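Long-range contacts in Hut operon positive regulatory protein (Bacillus subtilis, PDB 4H4L), which binds regulatory sequences on mRNA as a hexamer when histidine is present, suppressing transcription termination and so switching on the hut operon for histidine utilization: residues L97-R108 and I121-P132; H77-R88 and H138-N146. The protein carries 1 engineered substitution. All coordinates share one frame; numbering follows the deposited sequence.

Contact 1 pairs the two middle strands of the four-stranded antiparallel sheet, and contact 2 lays helix 70-87 against one of its two edge strands within the chain, 137-147; their centres are 8 Å apart. In chain order come helix 70-87, strand 99-109, strand 120-130 and strand 137-147, so the hairpin of contact 1 falls wholly between the two segments of contact 2. Strands 120-130 and 137-147 are sheet neighbours, joined for example by a probable hydrogen bond between Ile121 N and Asn146 O. Both contacts reach the same bound histidine: 97-108 and 121-132 supply five pocket residues, 77-88 and 138-146 supply Arg88 and His138, so the activating ligand rests on both.

Contact 1. Residues L97-R108 and I121-P132; sequences LRTVGLRFAVLR and IAVSLYGTIGAP. With HIS (histidine), chain Q.
Thr99 and Gly130 are tied by two backbone hydrogen bonds, with Thr99 N 2.8 Å from Gly130 O. The same pairing recurs at Gly101 with Thr128, Arg103 with Tyr126, Ala105 with Ser124 and Leu107 with Ala122. At the non-hydrogen-bonded pairs, CA-H...O contacts accompany the close approach of the backbones, as where Ile129 CA lies 3.1 Å from Thr99 O. Several side-chain contacts run diagonally, between residues not directly paired. Leu125 CD2 reaches Leu102 CD1 at 3.7 Å and also touches Phe104 CB, its register partner. Val106 CG1 meets Ile121 CD1 at 3.8 Å. Ile129 has CG1 anti to its backbone N (chi1 -168°), which carries CD1 against Arg98 CD and Val100 CG1.

Together the strands form a beta hairpin, the central pair of the antiparallel sheet; segments 99-108 and 121-126 run at 171° to one another. The second strand turns a corner at Gly127. A CB on Gly127 would collide with Gly101 O and Leu102 CA, and its backbone angles alone call for glycine.

Beyond the corner, at the 97-99 and 129-132 end, the hairpin lines the histidine pocket. Arg98 presents the edge of its guanidinium, in plane, to the ligand: NH1 makes a weak but fairly straight hydrogen bond to ND1 of the bound histidine (3.4 Å, 164°). Leu97 O approaches the ligand N to 2.7 Å, and Ala131 CB packs against the ligand's carboxylate oxygen O. Leu97 crosses Pro132 at about a right angle, CD1 against the ring carbon CG.

Behind this first shell, Leu92 O takes a hydrogen bond from Arg98 NE and Thr87 O one from NH2, fixing the guanidinium's rotation. Tyr69 OH of a neighbouring subunit also hydrogen-bonds the ligand. Helix 70-87 packs on Val123 and Leu125 through Ala78, Ala82 and Val86.

Contact 2. Residues H77-R88 and H138-N146; sequences HATMEALHGVTR and HETFGVGIN. With ZN (zinc ion), chain N; ZN (zinc ion), chain R; HIS (histidine), chain Q; HIS (histidine), chain M.
Ala78 O and Ala82 O of the helix rest on Gly144 CA and Gly142 CA of the strand, each at 3.1 Å, as CA-H...O contacts. A CB at Gly85, Gly142 or Gly144 would clash; the absence of side chains there permits the 5.2 Å approach of the segment axes.

Apolar packing flanks the glycines. Ala78 CB meets Asn146 CB at 3.9 Å, and Val86 CG1 meets Thr140 CG2 at 3.9 Å while also touching its OG1.

Among the polar groups, a water donates to Gly85 O and accepts from Thr140 OG1. Arg88, bent at chi2 and chi3, folds back so that NH2 bonds Val86 O (2.6 Å), while NH1 forms a salt bridge with Glu81 of a neighbouring subunit. With an alanine in place of Arg88, that glutamate would probably lose its charged mate and Val86 O its donor.

His77 NE2 binds one zinc ion with His73 and a histidine ligand. His138 NE2 binds another, with His73 and His77 of a neighbouring subunit and the ligand whose CE1 meets the Arg88 guanidinium edge-on; both residues line that pocket.

Segment 77-87 runs at 154° to 138-146; helix 70-87 lies between the sheet and helix 47-60, whose Val50 and Ile51 touch Leu83.

Contact 1. Residues L97-R108 and I121-P132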
loop_
_atom_site.group_PDB
_atom_site.type_symbol
_atom_site.label_atom_id
_atom_site.label_comp_id
_atom_site.label_asym_id
_atom_site.label_seq_id
_atom_site.Cartn_x
_atom_site.Cartn_y
_atom_site.Cartn_z
ATOM N N LEU A 97 -8.536 -0.327 14.801
ATOM C CA LEU A 97 -9.767 -0.285 15.563
ATOM C C LEU A 97 -10.910 -0.833 14.738
ATOM O O LEU A 97 -12.007 -0.272 14.705
ATOM C CB LEU A 97 -10.087 1.135 16.055
ATOM C CG LEU A 97 -11.192 1.367 17.116
ATOM C CD1 LEU A 97 -10.832 0.851 18.496
ATOM C CD2 LEU A 97 -11.445 2.838 17.264
ATOM N N ARG A 98 -10.639 -1.926 14.047
ATOM C CA ARG A 98 -11.706 -2.708 13.460
ATOM C C ARG A 98 -11.457 -4.180 13.706
ATOM O O ARG A 98 -10.335 -4.605 14.128
ATOM C CB ARG A 98 -11.850 -2.433 11.968
ATOM C CG ARG A 98 -10.665 -2.865 11.166
ATOM C CD ARG A 98 -10.738 -2.226 9.817
ATOM N NE ARG A 98 -9.526 -2.435 9.054
ATOM C CZ ARG A 98 -9.392 -2.106 7.771
ATOM N NH1 ARG A 98 -10.421 -1.581 7.111
ATOM N NH2 ARG A 98 -8.242 -2.317 7.143
ATOM N N THR A 99 -12.507 -4.959 13.439
ATOM C CA THR A 99 -12.498 -6.377 13.740
ATOM C C THR A 99 -13.362 -7.126 12.753
ATOM O O THR A 99 -14.233 -6.512 12.115
ATOM C CB THR A 99 -12.960 -6.624 15.181
ATOM O OG1 THR A 99 -12.701 -7.983 15.522
ATOM C CG2 THR A 99 -14.441 -6.311 15.373
ATOM N N VAL A 100 -13.081 -8.427 12.608
ATOM C CA VAL A 100 -13.769 -9.316 11.678
ATOM C C VAL A 100 -14.444 -10.504 12.366
ATOM O O VAL A 100 -13.940 -11.068 13.324
ATOM C CB VAL A 100 -12.818 -9.917 10.640
ATOM C CG1 VAL A 100 -12.332 -8.871 9.657
ATOM C CG2 VAL A 100 -11.644 -10.581 11.328
ATOM N N GLY A 101 -15.598 -10.886 11.845
ATOM C CA GLY A 101 -16.178 -12.179 12.128
ATOM C C GLY A 101 -16.253 -12.835 10.758
ATOM O O GLY A 101 -17.133 -12.489 9.930
ATOM N N LEU A 102 -15.323 -13.755 10.484
ATOM C CA LEU A 102 -15.327 -14.374 9.175
ATOM C C LEU A 102 -15.895 -15.786 9.190
ATOM O O LEU A 102 -16.148 -16.373 10.254
ATOM C CB LEU A 102 -13.941 -14.337 8.553
ATOM C CG LEU A 102 -13.364 -12.965 8.189
ATOM C CD1 LEU A 102 -11.991 -13.151 7.570
ATOM C CD2 LEU A 102 -14.259 -12.209 7.219
ATOM N N ARG A 103 -16.159 -16.286 7.993
ATOM C CA ARG A 103 -16.274 -17.703 7.732
ATOM C C ARG A 103 -15.381 -17.872 6.519
ATOM O O ARG A 103 -15.319 -16.960 5.708
ATOM C CB ARG A 103 -17.714 -18.090 7.394
ATOM C CG ARG A 103 -17.895 -19.587 7.102
ATOM C CD ARG A 103 -19.334 -20.000 6.765
ATOM N NE ARG A 103 -19.410 -21.402 6.315
ATOM C CZ ARG A 103 -20.461 -21.962 5.712
ATOM N NH1 ARG A 103 -21.563 -21.260 5.471
ATOM N NH2 ARG A 103 -20.410 -23.236 5.349
ATOM N N PHE A 104 -14.705 -19.014 6.406
ATOM C CA PHE A 104 -13.799 -19.309 5.292
ATOM C C PHE A 104 -14.049 -20.664 4.609
ATOM O O PHE A 104 -14.382 -21.672 5.258
ATOM C CB PHE A 104 -12.321 -19.209 5.741
ATOM C CG PHE A 104 -11.955 -20.151 6.859
ATOM C CD1 PHE A 104 -11.409 -21.416 6.582
ATOM C CD2 PHE A 104 -12.141 -19.780 8.196
ATOM C CE1 PHE A 104 -11.087 -22.294 7.612
ATOM C CE2 PHE A 104 -11.803 -20.658 9.247
ATOM C CZ PHE A 104 -11.275 -21.916 8.953
ATOM N N ALA A 105 -13.869 -20.666 3.299
ATOM C CA ALA A 105 -13.873 -21.869 2.514
ATOM C C ALA A 105 -12.485 -22.006 1.954
ATOM O O ALA A 105 -11.890 -20.978 1.617
ATOM C CB ALA A 105 -14.861 -21.722 1.386
ATOM N N VAL A 106 -11.963 -23.238 1.860
ATOM C CA VAL A 106 -10.696 -23.516 1.150
ATOM C C VAL A 106 -10.831 -24.654 0.136
ATOM O O VAL A 106 -11.064 -25.803 0.503
ATOM C CB VAL A 106 -9.540 -23.920 2.089
ATOM C CG1 VAL A 106 -8.249 -24.060 1.297
ATOM C CG2 VAL A 106 -9.381 -22.932 3.227
ATOM N N LEU A 107 -10.649 -24.332 -1.137
ATOM C CA LEU A 107 -10.722 -25.319 -2.207
ATOM C C LEU A 107 -9.368 -25.635 -2.820
ATOM O O LEU A 107 -8.556 -24.734 -3.020
ATOM C CB LEU A 107 -11.671 -24.860 -3.309
ATOM C CG LEU A 107 -13.073 -25.451 -3.372
ATOM C CD1 LEU A 107 -13.644 -25.197 -4.752
ATOM C CD2 LEU A 107 -13.055 -26.946 -3.116
ATOM N N ARG A 108 -9.143 -26.920 -3.114
ATOM C CA ARG A 108 -7.953 -27.373 -3.840
ATOM C C ARG A 108 -8.240 -28.424 -4.934
ATOM O O ARG A 108 -8.951 -29.414 -4.722
ATOM C CB ARG A 108 -6.873 -27.892 -2.889
ATOM C CG ARG A 108 -5.755 -28.609 -3.630
ATOM C CD ARG A 108 -4.889 -29.395 -2.673
ATOM N NE ARG A 108 -3.602 -29.750 -3.264
ATOM C CZ ARG A 108 -2.492 -29.952 -2.557
ATOM N NH1 ARG A 108 -2.524 -29.838 -1.223
ATOM N NH2 ARG A 108 -1.350 -30.267 -3.177
ATOM N N ILE A 121 -5.101 -23.451 -5.413
ATOM C CA ILE A 121 -5.856 -23.323 -4.153
ATOM C C ILE A 121 -6.643 -22.009 -4.094
ATOM O O ILE A 121 -6.304 -21.044 -4.766
ATOM C CB ILE A 121 -4.949 -23.565 -2.919
ATOM C CG1 ILE A 121 -5.771 -23.734 -1.644
ATOM C CG2 ILE A 121 -3.906 -22.477 -2.769
ATOM C CD1 ILE A 121 -4.941 -24.244 -0.488
ATOM N N ALA A 122 -7.718 -21.979 -3.326
ATOM C CA ALA A 122 -8.525 -20.785 -3.278
ATOM C C ALA A 122 -8.949 -20.622 -1.864
ATOM O O ALA A 122 -9.487 -21.551 -1.296
ATOM C CB ALA A 122 -9.745 -20.902 -4.168
ATOM N N VAL A 123 -8.664 -19.450 -1.296
ATOM C CA VAL A 123 -9.035 -19.141 0.061
ATOM C C VAL A 123 -10.094 -18.046 -0.036
ATOM O O VAL A 123 -9.822 -16.976 -0.562
ATOM C CB VAL A 123 -7.800 -18.703 0.844
ATOM C CG1 VAL A 123 -8.143 -18.480 2.293
ATOM C CG2 VAL A 123 -6.703 -19.759 0.736
ATOM N N SER A 124 -11.321 -18.333 0.383
ATOM C CA SER A 124 -12.405 -17.383 0.180
ATOM C C SER A 124 -12.909 -16.962 1.534
ATOM O O SER A 124 -13.168 -17.813 2.374
ATOM C CB SER A 124 -13.560 -18.003 -0.631
ATOM O OG SER A 124 -13.138 -18.438 -1.924
ATOM N N LEU A 125 -13.038 -15.656 1.752
ATOM C CA LEU A 125 -13.403 -15.154 3.065
ATOM C C LEU A 125 -14.752 -14.461 2.996
ATOM O O LEU A 125 -14.977 -13.715 2.053
ATOM C CB LEU A 125 -12.350 -14.152 3.502
ATOM C CG LEU A 125 -10.949 -14.695 3.729
ATOM C CD1 LEU A 125 -9.981 -13.539 3.918
ATOM C CD2 LEU A 125 -10.956 -15.571 4.967
ATOM N N TYR A 126 -15.642 -14.704 3.961
ATOM C CA TYR A 126 -16.879 -13.904 4.077
ATOM C C TYR A 126 -17.323 -13.631 5.504
ATOM O O TYR A 126 -17.203 -14.466 6.370
ATOM C CB TYR A 126 -18.048 -14.480 3.250
ATOM C CG TYR A 126 -19.353 -13.736 3.465
ATOM C CD1 TYR A 126 -20.358 -14.264 4.293
ATOM C CD2 TYR A 126 -19.565 -12.483 2.887
ATOM C CE1 TYR A 126 -21.542 -13.572 4.523
ATOM C CE2 TYR A 126 -20.739 -11.783 3.115
ATOM C CZ TYR A 126 -21.718 -12.328 3.926
ATOM O OH TYR A 126 -22.876 -11.621 4.135
ATOM N N GLY A 127 -17.867 -12.446 5.743
ATOM C CA GLY A 127 -18.341 -12.099 7.067
ATOM C C GLY A 127 -18.431 -10.606 7.248
ATOM O O GLY A 127 -18.610 -9.860 6.312
ATOM N N THR A 128 -18.328 -10.153 8.473
ATOM C CA THR A 128 -18.352 -8.729 8.681
ATOM C C THR A 128 -17.026 -8.163 9.188
ATOM O O THR A 128 -16.127 -8.904 9.612
ATOM C CB THR A 128 -19.410 -8.337 9.691
ATOM O OG1 THR A 128 -18.911 -8.673 10.983
ATOM C CG2 THR A 128 -20.720 -9.048 9.395
ATOM N N ILE A 129 -16.960 -6.836 9.107
ATOM C CA ILE A 129 -15.889 -6.014 9.578
ATOM C C ILE A 129 -16.597 -4.803 10.184
ATOM O O ILE A 129 -17.645 -4.370 9.676
ATOM C CB ILE A 129 -14.957 -5.613 8.415
ATOM C CG1 ILE A 129 -13.663 -4.980 8.956
ATOM C CG2 ILE A 129 -15.694 -4.750 7.382
ATOM C CD1 ILE A 129 -12.496 -5.101 8.006
ATOM N N GLY A 130 -16.055 -4.280 11.285
ATOM C CA GLY A 130 -16.721 -3.198 12.011
ATOM C C GLY A 130 -15.955 -2.858 13.271
ATOM O O GLY A 130 -14.869 -3.412 13.517
ATOM N N ALA A 131 -16.528 -1.951 14.058
ATOM C CA ALA A 131 -15.874 -1.403 15.231
ATOM C C ALA A 131 -15.802 -2.452 16.311
ATOM O O ALA A 131 -16.630 -3.372 16.310
ATOM C CB ALA A 131 -16.627 -0.187 15.732
ATOM N N PRO A 132 -14.821 -2.320 17.246
ATOM C CA PRO A 132 -14.595 -3.334 18.290
ATOM C C PRO A 132 -15.848 -3.664 19.092
ATOM O O PRO A 132 -15.957 -4.772 19.618
ATOM C CB PRO A 132 -13.536 -2.688 19.185
ATOM C CG PRO A 132 -12.782 -1.817 18.243
ATOM C CD PRO A 132 -13.845 -1.219 17.367
HETATM N N HIS Q . -13.727 0.307 12.648
HETATM C CA HIS Q . -14.501 0.396 11.383
HETATM C C HIS Q . -15.898 0.570 11.775
HETATM O O HIS Q . -16.099 1.294 12.734
HETATM C CB HIS Q . -14.363 -0.870 10.551
HETATM C CG HIS Q . -14.590 -0.681 9.054
HETATM N ND1 HIS Q . -13.681 -1.079 8.113
HETATM C CD2 HIS Q . -15.641 -0.143 8.359
HETATM C CE1 HIS Q . -14.147 -0.803 6.902
HETATM N NE2 HIS Q . -15.340 -0.258 7.053
HETATM O OXT HIS Q . -16.809 0.003 11.163
#

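Contact 2. Residues H77-R88 and H138-N146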
loop_
_atom_site.group_PDB
_atom_site.type_symbol
_atom_site.label_atom_id
_atom_site.label_comp_id
_atom_site.label_asym_id
_atom_site.label_seq_id
_atom_site.Cartn_x
_atom_site.Cartn_y
_atom_site.Cartn_z
ATOM N N HIS A 77 0.258 -17.453 1.139
ATOM C CA HIS A 77 0.067 -16.409 0.177
ATOM C C HIS A 77 -1.314 -16.278 -0.356
ATOM O O HIS A 77 -1.746 -15.152 -0.627
ATOM C CB HIS A 77 1.089 -16.516 -0.926
ATOM C CG HIS A 77 2.441 -16.025 -0.506
ATOM N ND1 HIS A 77 2.747 -14.728 -0.456
ATOM C CD2 HIS A 77 3.565 -16.706 -0.079
ATOM C CE1 HIS A 77 4.000 -14.577 -0.022
ATOM N NE2 HIS A 77 4.512 -15.790 0.196
ATOM N N ALA A 78 -2.035 -17.391 -0.489
ATOM C CA ALA A 78 -3.391 -17.317 -1.049
ATOM C C ALA A 78 -4.283 -16.595 -0.064
ATOM O O ALA A 78 -5.201 -15.861 -0.437
ATOM C CB ALA A 78 -3.926 -18.695 -1.344
ATOM N N THR A 79 -3.953 -16.775 1.207
ATOM C CA THR A 79 -4.633 -16.104 2.282
ATOM C C THR A 79 -4.373 -14.616 2.261
ATOM O O THR A 79 -5.341 -13.856 2.369
ATOM C CB THR A 79 -4.204 -16.676 3.634
ATOM O OG1 THR A 79 -4.443 -18.084 3.636
ATOM C CG2 THR A 79 -4.979 -15.995 4.785
ATOM N N MET A 80 -3.097 -14.198 2.150
ATOM C CA MET A 80 -2.748 -12.755 2.080
ATOM C C MET A 80 -3.637 -12.140 1.050
ATOM O O MET A 80 -4.284 -11.116 1.290
ATOM C CB MET A 80 -1.332 -12.472 1.577
ATOM C CG MET A 80 -0.205 -12.811 2.511
ATOM S SD MET A 80 0.158 -11.401 3.536
ATOM C CE MET A 80 -0.886 -11.861 4.926
ATOM N N GLU A 81 -3.669 -12.788 -0.104
ATOM C CA GLU A 81 -4.448 -12.285 -1.191
ATOM C C GLU A 81 -5.923 -12.152 -0.846
ATOM O O GLU A 81 -6.522 -11.128 -1.145
ATOM C CB GLU A 81 -4.187 -13.081 -2.465
ATOM C CG GLU A 81 -3.156 -12.375 -3.300
ATOM C CD GLU A 81 -2.626 -13.211 -4.424
ATOM O OE1 GLU A 81 -1.389 -13.484 -4.437
ATOM O OE2 GLU A 81 -3.447 -13.556 -5.304
ATOM N N ALA A 82 -6.490 -13.128 -0.165
ATOM C CA ALA A 82 -7.893 -13.019 0.254
ATOM C C ALA A 82 -8.121 -11.922 1.272
ATOM O O ALA A 82 -9.139 -11.265 1.247
ATOM C CB ALA A 82 -8.436 -14.362 0.773
ATOM N N LEU A 83 -7.183 -11.739 2.190
ATOM C CA LEU A 83 -7.300 -10.658 3.197
ATOM C C LEU A 83 -7.217 -9.249 2.552
ATOM O O LEU A 83 -7.688 -8.261 3.152
ATOM C CB LEU A 83 -6.215 -10.808 4.267
ATOM C CG LEU A 83 -6.222 -11.870 5.359
ATOM C CD1 LEU A 83 -4.824 -12.035 5.947
ATOM C CD2 LEU A 83 -7.184 -11.429 6.443
ATOM N N HIS A 84 -6.623 -9.144 1.351
ATOM C CA HIS A 84 -6.633 -7.850 0.659
ATOM C C HIS A 84 -8.045 -7.416 0.369
ATOM O O HIS A 84 -8.352 -6.242 0.474
ATOM C CB HIS A 84 -5.805 -7.828 -0.610
ATOM C CG HIS A 84 -4.387 -7.367 -0.407
ATOM N ND1 HIS A 84 -3.336 -8.237 -0.355
ATOM C CD2 HIS A 84 -3.845 -6.080 -0.242
ATOM C CE1 HIS A 84 -2.175 -7.542 -0.168
ATOM N NE2 HIS A 84 -2.485 -6.220 -0.109
ATOM N N GLY A 85 -8.913 -8.373 0.029
ATOM C CA GLY A 85 -10.320 -8.115 -0.187
ATOM C C GLY A 85 -10.988 -7.669 1.077
ATOM O O GLY A 85 -11.722 -6.690 1.094
ATOM N N VAL A 86 -10.743 -8.404 2.152
ATOM C CA VAL A 86 -11.345 -8.073 3.445
ATOM C C VAL A 86 -10.929 -6.694 3.965
ATOM O O VAL A 86 -11.764 -5.949 4.504
ATOM C CB VAL A 86 -11.024 -9.140 4.496
ATOM C CG1 VAL A 86 -11.446 -8.677 5.892
ATOM C CG2 VAL A 86 -11.702 -10.446 4.117
ATOM N N THR A 87 -9.649 -6.353 3.807
ATOM C CA THR A 87 -9.088 -5.219 4.544
ATOM C C THR A 87 -8.968 -3.921 3.745
ATOM O O THR A 87 -8.991 -2.858 4.335
ATOM C CB THR A 87 -7.749 -5.588 5.145
ATOM O OG1 THR A 87 -6.888 -5.955 4.080
ATOM C CG2 THR A 87 -7.892 -6.776 6.081
ATOM N N ARG A 88 -8.826 -4.013 2.419
ATOM C CA ARG A 88 -8.923 -2.858 1.509
ATOM C C ARG A 88 -7.880 -1.726 1.705
ATOM O O ARG A 88 -8.246 -0.569 1.924
ATOM C CB ARG A 88 -10.372 -2.307 1.474
ATOM C CG ARG A 88 -11.264 -3.165 0.563
ATOM C CD ARG A 88 -12.663 -3.403 1.102
ATOM N NE ARG A 88 -12.610 -3.886 2.476
ATOM C CZ ARG A 88 -12.937 -3.149 3.537
ATOM N NH1 ARG A 88 -13.360 -1.908 3.345
ATOM N NH2 ARG A 88 -12.836 -3.646 4.774
ATOM N N HIS A 138 -20.397 -3.799 8.753
ATOM C CA HIS A 138 -20.852 -4.048 7.410
ATOM C C HIS A 138 -20.130 -5.255 6.903
ATOM O O HIS A 138 -19.297 -5.819 7.599
ATOM C CB HIS A 138 -20.754 -2.811 6.484
ATOM C CG HIS A 138 -19.338 -2.354 6.133
ATOM N ND1 HIS A 138 -18.463 -3.117 5.438
ATOM C CD2 HIS A 138 -18.705 -1.129 6.344
ATOM C CE1 HIS A 138 -17.326 -2.420 5.248
ATOM N NE2 HIS A 138 -17.483 -1.202 5.799
ATOM N N GLU A 139 -20.455 -5.696 5.701
ATOM C CA GLU A 139 -19.998 -7.003 5.275
ATOM C C GLU A 139 -18.592 -6.940 4.765
ATOM O O GLU A 139 -18.040 -5.836 4.607
ATOM C CB GLU A 139 -20.915 -7.575 4.208
ATOM C CG GLU A 139 -22.140 -8.253 4.782
ATOM C CD GLU A 139 -23.300 -8.205 3.811
ATOM O OE1 GLU A 139 -23.617 -9.240 3.184
ATOM O OE2 GLU A 139 -23.858 -7.103 3.652
ATOM N N THR A 140 -18.022 -8.130 4.506
ATOM C CA THR A 140 -16.690 -8.220 3.901
ATOM C C THR A 140 -16.358 -9.503 3.167
ATOM O O THR A 140 -16.929 -10.591 3.397
ATOM C CB THR A 140 -15.588 -7.916 4.894
ATOM O OG1 THR A 140 -14.421 -7.590 4.163
ATOM C CG2 THR A 140 -15.324 -9.100 5.762
ATOM N N PHE A 141 -15.413 -9.369 2.251
ATOM C CA PHE A 141 -15.225 -10.404 1.296
ATOM C C PHE A 141 -13.853 -10.350 0.669
ATOM O O PHE A 141 -13.363 -9.276 0.356
ATOM C CB PHE A 141 -16.289 -10.224 0.227
ATOM C CG PHE A 141 -16.630 -11.476 -0.475
ATOM C CD1 PHE A 141 -17.745 -12.199 -0.090
ATOM C CD2 PHE A 141 -15.821 -11.949 -1.506
ATOM C CE1 PHE A 141 -18.055 -13.381 -0.729
ATOM C CE2 PHE A 141 -16.120 -13.129 -2.152
ATOM C CZ PHE A 141 -17.239 -13.845 -1.760
ATOM N N GLY A 142 -13.252 -11.515 0.464
ATOM C CA GLY A 142 -11.932 -11.610 -0.144
ATOM C C GLY A 142 -11.661 -12.984 -0.725
ATOM O O GLY A 142 -12.025 -14.005 -0.118
ATOM N N VAL A 143 -11.023 -13.015 -1.892
ATOM C CA VAL A 143 -10.683 -14.279 -2.549
ATOM C C VAL A 143 -9.245 -14.365 -3.039
ATOM O O VAL A 143 -8.836 -13.614 -3.906
ATOM C CB VAL A 143 -11.639 -14.589 -3.721
ATOM C CG1 VAL A 143 -11.324 -15.940 -4.313
ATOM C CG2 VAL A 143 -13.068 -14.591 -3.219
ATOM N N GLY A 144 -8.487 -15.307 -2.502
ATOM C CA GLY A 144 -7.085 -15.452 -2.885
ATOM C C GLY A 144 -6.929 -16.719 -3.672
ATOM O O GLY A 144 -7.417 -17.771 -3.253
ATOM N N ILE A 145 -6.265 -16.627 -4.823
ATOM C CA ILE A 145 -6.044 -17.788 -5.680
ATOM C C ILE A 145 -4.568 -17.988 -5.972
ATOM O O ILE A 145 -3.935 -17.142 -6.578
ATOM C CB ILE A 145 -6.881 -17.711 -6.975
ATOM C CG1 ILE A 145 -8.359 -17.896 -6.609
ATOM C CG2 ILE A 145 -6.457 -18.791 -7.966
ATOM C CD1 ILE A 145 -9.368 -17.242 -7.537
ATOM N N ASN A 146 -4.026 -19.119 -5.537
ATOM C CA ASN A 146 -2.649 -19.448 -5.849
ATOM C C ASN A 146 -2.488 -20.893 -6.364
ATOM O O ASN A 146 -3.354 -21.754 -6.170
ATOM C CB ASN A 146 -1.828 -19.244 -4.599
ATOM C CG ASN A 146 -0.364 -19.069 -4.882
ATOM O OD1 ASN A 146 0.061 -18.839 -6.024
ATOM N ND2 ASN A 146 0.427 -19.168 -3.832
HETATM ZN ZN ZN N . 6.639 -15.998 0.451
HETATM ZN ZN ZN R . -16.481 0.699 5.663
HETATM N N HIS Q . -13.727 0.307 12.648
HETATM C CA HIS Q . -14.501 0.396 11.383
HETATM C C HIS Q . -15.898 0.570 11.775
HETATM O O HIS Q . -16.099 1.294 12.734
HETATM C CB HIS Q . -14.363 -0.870 10.551
HETATM C CG HIS Q . -14.590 -0.681 9.054
HETATM N ND1 HIS Q . -13.681 -1.079 8.113
HETATM C CD2 HIS Q . -15.641 -0.143 8.359
HETATM C CE1 HIS Q . -14.147 -0.803 6.902
HETATM N NE2 HIS Q . -15.340 -0.258 7.053
HETATM O OXT HIS Q . -16.809 0.003 11.163
HETATM N N HIS M . 4.210 -16.736 7.773
HETATM C CA HIS M . 4.608 -16.708 6.345
HETATM C C HIS M . 4.883 -18.087 5.922
HETATM O O HIS M . 3.980 -18.888 6.098
HETATM C CB HIS M . 5.833 -15.834 6.082
HETATM C CG HIS M . 6.081 -15.568 4.614
HETATM N ND1 HIS M . 6.354 -14.322 4.117
HETATM C CD2 HIS M . 6.031 -16.416 3.530
HETATM C CE1 HIS M . 6.500 -14.399 2.795
HETATM N NE2 HIS M . 6.294 -15.682 2.447
HETATM O OXT HIS M . 5.963 -18.403 5.405
HETATM O O HOH W 1 -14.496 -6.112 1.441
#